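Local coordinates for putative secreted endoglycosylceramidase (Rhodococcus hoagii, PDB 6JYZ), which probably hydrolyses the glycosidic bond between glycan and ceramide in galactose-linked glycosphingolipids, as a family 5 glycoside hydrolase, at residues A[30-35]-A[40-45]; A[361-366]-A[392-397]. One frame throughout, in Å; residues are numbered along the deposited sequence.

Interaction 1 (A[30-35]-A[40-45]); sequences GAIKDV and VLLRGA
The peptide carbonyl of Ile32 receives the backbone N-H of Val40 from a direction tilted 31° out of its plane, with Val40 N 3.0 Å from Ile32 O and the N-H nearly in line with the oxygen. One residue further along strand 31-34, the peptide joining Lys33 to Asp34 has Val40 CG2 over one face, close to its nitrogen end, 3.8 Å from Asp34 N; the same methyl also meets Asp34 CB. A guanidinium face is covered as well: Leu41 CD1 sits 3.9 Å above the plane of the Arg43 group, displaced toward its rim.

A water donates to Ile32 O at 2.8 Å and to Val40 O at 2.7 Å, so the Ile32 carbonyl takes two donors and the single direct bond gains a bridge beside it. On the apolar side, Ile32 CG1 stands anti to the carbonyl carbon and the chain runs on extended (chi2 175°), which carries CD1 to Leu42 CD1 at 4.2 Å; the two side chains cross at about a right angle. The carboxylate of Asp34 forms a salt bridge with Arg38, in the link between the segments.

Strand 31-34 is the second arm of an N-terminal hairpin with strand 25-28, whose Leu25 packs against Asp34, Val40 and Leu42. The contact thus joins this hairpin to the beginning of strand 38-47, which continues between strands 81-86 and 356-359.

Interaction 2 (A[361-366]-A[392-397]); sequences SWTQAC and GEEQGL
Thr363 and Glu394 meet through a methyl and a carboxylate oxygen, each placed by its first torsion. Thr363 CG2 is anti to its own carbonyl carbon, with OG1 at chi1 48°, while Glu394 CG takes the corresponding place on its residue (chi1 -80°) and the chain then stretches out. Glu394 OE2 consequently arrives 4.1 Å from Thr363 CG2, the side chains crossing obliquely. This is van der Waals contact: no hydrogen bond links the segments. Ile387 packs against both side chains.

At the other end, the same kind of rotation directs Cys366 SG toward Gly392, 4.0 Å from Gly392 N and 4.2 Å from Gly392 CA. The sulfur is disulfide-bonded to Cys389, which belongs to the same turn as Gly392, tying the turn to the loop. Just past the turn, Gln395 NE2 donates to Glu393 OE1 at 2.7 Å, meeting the anti side of the carboxylate from 31° out of its plane; that oxygen lies almost in the plane of the Gln395 amide.

Opposite Asp388 stand two residues, Gly392 and Glu393, in a G1 beta bulge, and the positive phi of Gly392 leaves no room for a side chain beside the preceding carbonyl oxygen. The bulge shapes the turn between antiparallel strands 385-387 and 394-397. This ribbon packs on the loop that follows strand 356-359, the last strand of the (beta/alpha)8 barrel of family 5 glycoside hydrolases.

Interactions 1 and 2 have their centres about 27 Å apart, yet they join at one point: Ala45 CB of segment 40-45 lies 4.2 Å from Trp362 N of segment 361-366. A backbone hydrogen bond between Trp362 and Asn46 follows close by. Strands 38-47 and 356-359 run parallel as neighbours, and their pairing closes the barrel between its first and last strands. Interaction 1 lies at the start of the first strand, whereas interaction 2 follows the end of the last, the side where family 5 enzymes typically place their active site. An isopropyl alcohol, probably from the crystallisation liquor, lies about 4 Å from the Val40 side chain, at the other end of the first strand.

Interaction 1 (A[30-35]-A[40-45])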
# COMPACT_ATOMS: atom_id res chain seq x y z
N GLY A 30 16.92 7.33 8.38
CA GLY A 30 15.62 7.84 8.08
C GLY A 30 15.17 7.60 6.64
O GLY A 30 14.14 8.12 6.21
N ALA A 31 15.99 6.84 5.83
CA ALA A 31 15.61 6.59 4.45
C ALA A 31 15.63 5.11 4.14
O ALA A 31 16.46 4.38 4.66
CB ALA A 31 16.60 7.32 3.49
N ILE A 32 14.78 4.72 3.20
CA ILE A 32 14.90 3.40 2.57
C ILE A 32 16.10 3.44 1.61
O ILE A 32 16.20 4.34 0.76
CB ILE A 32 13.61 3.02 1.85
CG1 ILE A 32 12.45 2.90 2.89
CG2 ILE A 32 13.82 1.69 1.16
CD1 ILE A 32 11.05 2.64 2.29
N LYS A 33 17.00 2.50 1.81
CA LYS A 33 18.20 2.40 0.97
C LYS A 33 18.41 0.98 0.54
O LYS A 33 17.85 0.03 1.11
CB LYS A 33 19.43 2.86 1.77
CG LYS A 33 19.36 4.34 2.21
CD LYS A 33 20.72 4.89 2.45
CE LYS A 33 20.68 6.25 3.09
NZ LYS A 33 22.07 6.59 3.60
N ASP A 34 19.27 0.75 -0.45
CA ASP A 34 19.68 -0.62 -0.70
C ASP A 34 21.00 -0.88 0.01
O ASP A 34 21.61 0.01 0.61
CB ASP A 34 19.66 -0.89 -2.19
CG ASP A 34 20.74 -0.22 -2.96
OD1 ASP A 34 21.71 0.27 -2.43
OD2 ASP A 34 20.53 -0.24 -4.20
N VAL A 35 21.40 -2.16 -0.04
CA VAL A 35 22.64 -2.53 0.65
C VAL A 35 23.89 -1.98 -0.02
O VAL A 35 24.93 -2.04 0.66
CB VAL A 35 22.72 -4.06 0.88
CG1 VAL A 35 21.66 -4.45 1.91
CG2 VAL A 35 22.59 -4.80 -0.44
N VAL A 40 16.53 4.76 -2.19
CA VAL A 40 15.57 4.14 -3.08
C VAL A 40 14.23 4.82 -2.96
O VAL A 40 13.69 4.87 -1.84
CB VAL A 40 15.52 2.62 -2.82
CG1 VAL A 40 14.41 1.99 -3.67
CG2 VAL A 40 16.88 1.98 -3.17
N LEU A 41 13.61 5.21 -4.06
CA LEU A 41 12.24 5.68 -4.06
C LEU A 41 11.39 4.56 -4.62
O LEU A 41 11.54 4.15 -5.79
CB LEU A 41 12.11 6.95 -4.93
CG LEU A 41 12.85 8.20 -4.42
CD1 LEU A 41 12.61 9.35 -5.38
CD2 LEU A 41 12.39 8.58 -3.00
N LEU A 42 10.45 4.11 -3.80
CA LEU A 42 9.55 3.02 -4.12
C LEU A 42 8.22 3.62 -4.50
O LEU A 42 7.43 4.00 -3.57
CB LEU A 42 9.41 2.05 -2.95
CG LEU A 42 10.68 1.28 -2.57
CD1 LEU A 42 10.42 0.53 -1.27
CD2 LEU A 42 11.08 0.33 -3.72
N ARG A 43 7.91 3.75 -5.79
CA ARG A 43 6.66 4.36 -6.25
C ARG A 43 5.93 3.37 -7.11
O ARG A 43 6.51 2.78 -8.06
CB ARG A 43 7.02 5.63 -7.02
CG ARG A 43 7.51 6.62 -5.95
CD ARG A 43 7.66 7.99 -6.55
NE ARG A 43 8.15 8.92 -5.54
CZ ARG A 43 8.48 10.12 -5.94
NH1 ARG A 43 8.32 10.47 -7.22
NH2 ARG A 43 9.02 10.95 -5.07
N GLY A 44 4.64 3.20 -6.87
CA GLY A 44 3.90 2.20 -7.64
C GLY A 44 2.44 2.21 -7.24
O GLY A 44 1.87 3.27 -6.95
N ALA A 45 1.84 1.01 -7.22
CA ALA A 45 0.38 0.93 -7.04
C ALA A 45 0.06 -0.27 -6.13
O ALA A 45 0.82 -1.24 -6.01
CB ALA A 45 -0.33 0.74 -8.38
O HOH W 1 14.37 6.41 0.30

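Interaction 2 (A[361-366]-A[392-397])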
# COMPACT_ATOMS: atom_id res chain seq x y z
N SER A 361 -5.86 2.63 -7.00
CA SER A 361 -5.29 1.28 -7.08
C SER A 361 -5.09 0.91 -8.54
O SER A 361 -5.57 1.61 -9.46
CB SER A 361 -6.18 0.29 -6.40
OG SER A 361 -7.38 0.15 -7.13
N TRP A 362 -4.43 -0.22 -8.76
CA TRP A 362 -4.17 -0.71 -10.12
C TRP A 362 -5.46 -1.06 -10.82
O TRP A 362 -5.68 -0.60 -11.97
CB TRP A 362 -3.22 -1.89 -10.02
CG TRP A 362 -2.87 -2.48 -11.35
CD1 TRP A 362 -3.21 -3.71 -11.81
CD2 TRP A 362 -2.06 -1.84 -12.32
NE1 TRP A 362 -2.72 -3.85 -13.09
CE2 TRP A 362 -2.00 -2.74 -13.40
CE3 TRP A 362 -1.42 -0.60 -12.40
CZ2 TRP A 362 -1.33 -2.41 -14.60
CZ3 TRP A 362 -0.77 -0.26 -13.59
CH2 TRP A 362 -0.74 -1.17 -14.65
N THR A 363 -6.28 -1.94 -10.23
CA THR A 363 -7.55 -2.33 -10.86
C THR A 363 -8.61 -2.49 -9.79
O THR A 363 -8.34 -2.99 -8.67
CB THR A 363 -7.49 -3.68 -11.61
OG1 THR A 363 -6.88 -4.68 -10.81
CG2 THR A 363 -6.68 -3.60 -12.91
N GLN A 364 -9.85 -2.17 -10.12
CA GLN A 364 -11.03 -2.49 -9.31
C GLN A 364 -12.01 -3.18 -10.25
O GLN A 364 -12.35 -2.59 -11.28
CB GLN A 364 -11.58 -1.21 -8.73
CG GLN A 364 -12.82 -1.51 -7.87
CD GLN A 364 -13.21 -0.33 -7.04
OE1 GLN A 364 -14.18 0.37 -7.35
NE2 GLN A 364 -12.47 -0.13 -5.96
N ALA A 365 -12.50 -4.36 -9.86
CA ALA A 365 -13.42 -5.14 -10.69
C ALA A 365 -14.85 -4.76 -10.40
O ALA A 365 -15.23 -4.04 -9.49
CB ALA A 365 -13.26 -6.57 -10.31
N CYS A 366 -15.73 -5.26 -11.29
CA CYS A 366 -17.12 -4.86 -11.27
C CYS A 366 -17.90 -5.35 -10.04
O CYS A 366 -18.83 -4.69 -9.62
CB CYS A 366 -17.80 -5.47 -12.51
SG CYS A 366 -17.10 -4.88 -14.07
N GLY A 392 -16.17 -6.68 -17.56
CA GLY A 392 -14.86 -6.88 -16.94
C GLY A 392 -13.70 -6.54 -17.87
O GLY A 392 -12.54 -6.81 -17.53
N GLU A 393 -14.00 -6.01 -19.08
CA GLU A 393 -12.94 -5.85 -20.06
C GLU A 393 -12.12 -4.59 -19.78
O GLU A 393 -12.72 -3.52 -19.54
CB GLU A 393 -13.56 -5.68 -21.45
CG GLU A 393 -12.50 -5.53 -22.54
CD GLU A 393 -13.13 -5.44 -23.93
OE1 GLU A 393 -14.13 -4.68 -24.10
OE2 GLU A 393 -12.64 -6.17 -24.82
N GLU A 394 -10.78 -4.73 -19.75
CA GLU A 394 -9.89 -3.61 -19.56
C GLU A 394 -9.93 -2.76 -20.81
O GLU A 394 -9.73 -3.30 -21.89
CB GLU A 394 -8.49 -4.14 -19.17
CG GLU A 394 -8.35 -4.53 -17.69
CD GLU A 394 -7.38 -5.62 -17.21
OE1 GLU A 394 -6.46 -5.97 -18.00
OE2 GLU A 394 -7.55 -6.15 -16.02
N GLN A 395 -10.17 -1.44 -20.66
CA GLN A 395 -10.32 -0.48 -21.74
C GLN A 395 -9.57 0.84 -21.49
O GLN A 395 -10.14 1.92 -21.33
CB GLN A 395 -11.81 -0.20 -21.95
CG GLN A 395 -12.56 -1.44 -22.37
CD GLN A 395 -14.01 -1.14 -22.71
OE1 GLN A 395 -14.56 -0.10 -22.35
NE2 GLN A 395 -14.65 -2.10 -23.34
N GLY A 396 -8.26 0.72 -21.59
CA GLY A 396 -7.37 1.86 -21.46
C GLY A 396 -7.17 2.36 -20.03
O GLY A 396 -7.61 1.77 -19.03
N LEU A 397 -6.43 3.45 -19.97
CA LEU A 397 -6.00 4.10 -18.74
C LEU A 397 -6.81 5.35 -18.54
O LEU A 397 -7.28 6.02 -19.48
CB LEU A 397 -4.54 4.55 -18.86
CG LEU A 397 -3.50 3.42 -18.84
CD1 LEU A 397 -2.14 3.93 -19.33
CD2 LEU A 397 -3.29 2.84 -17.45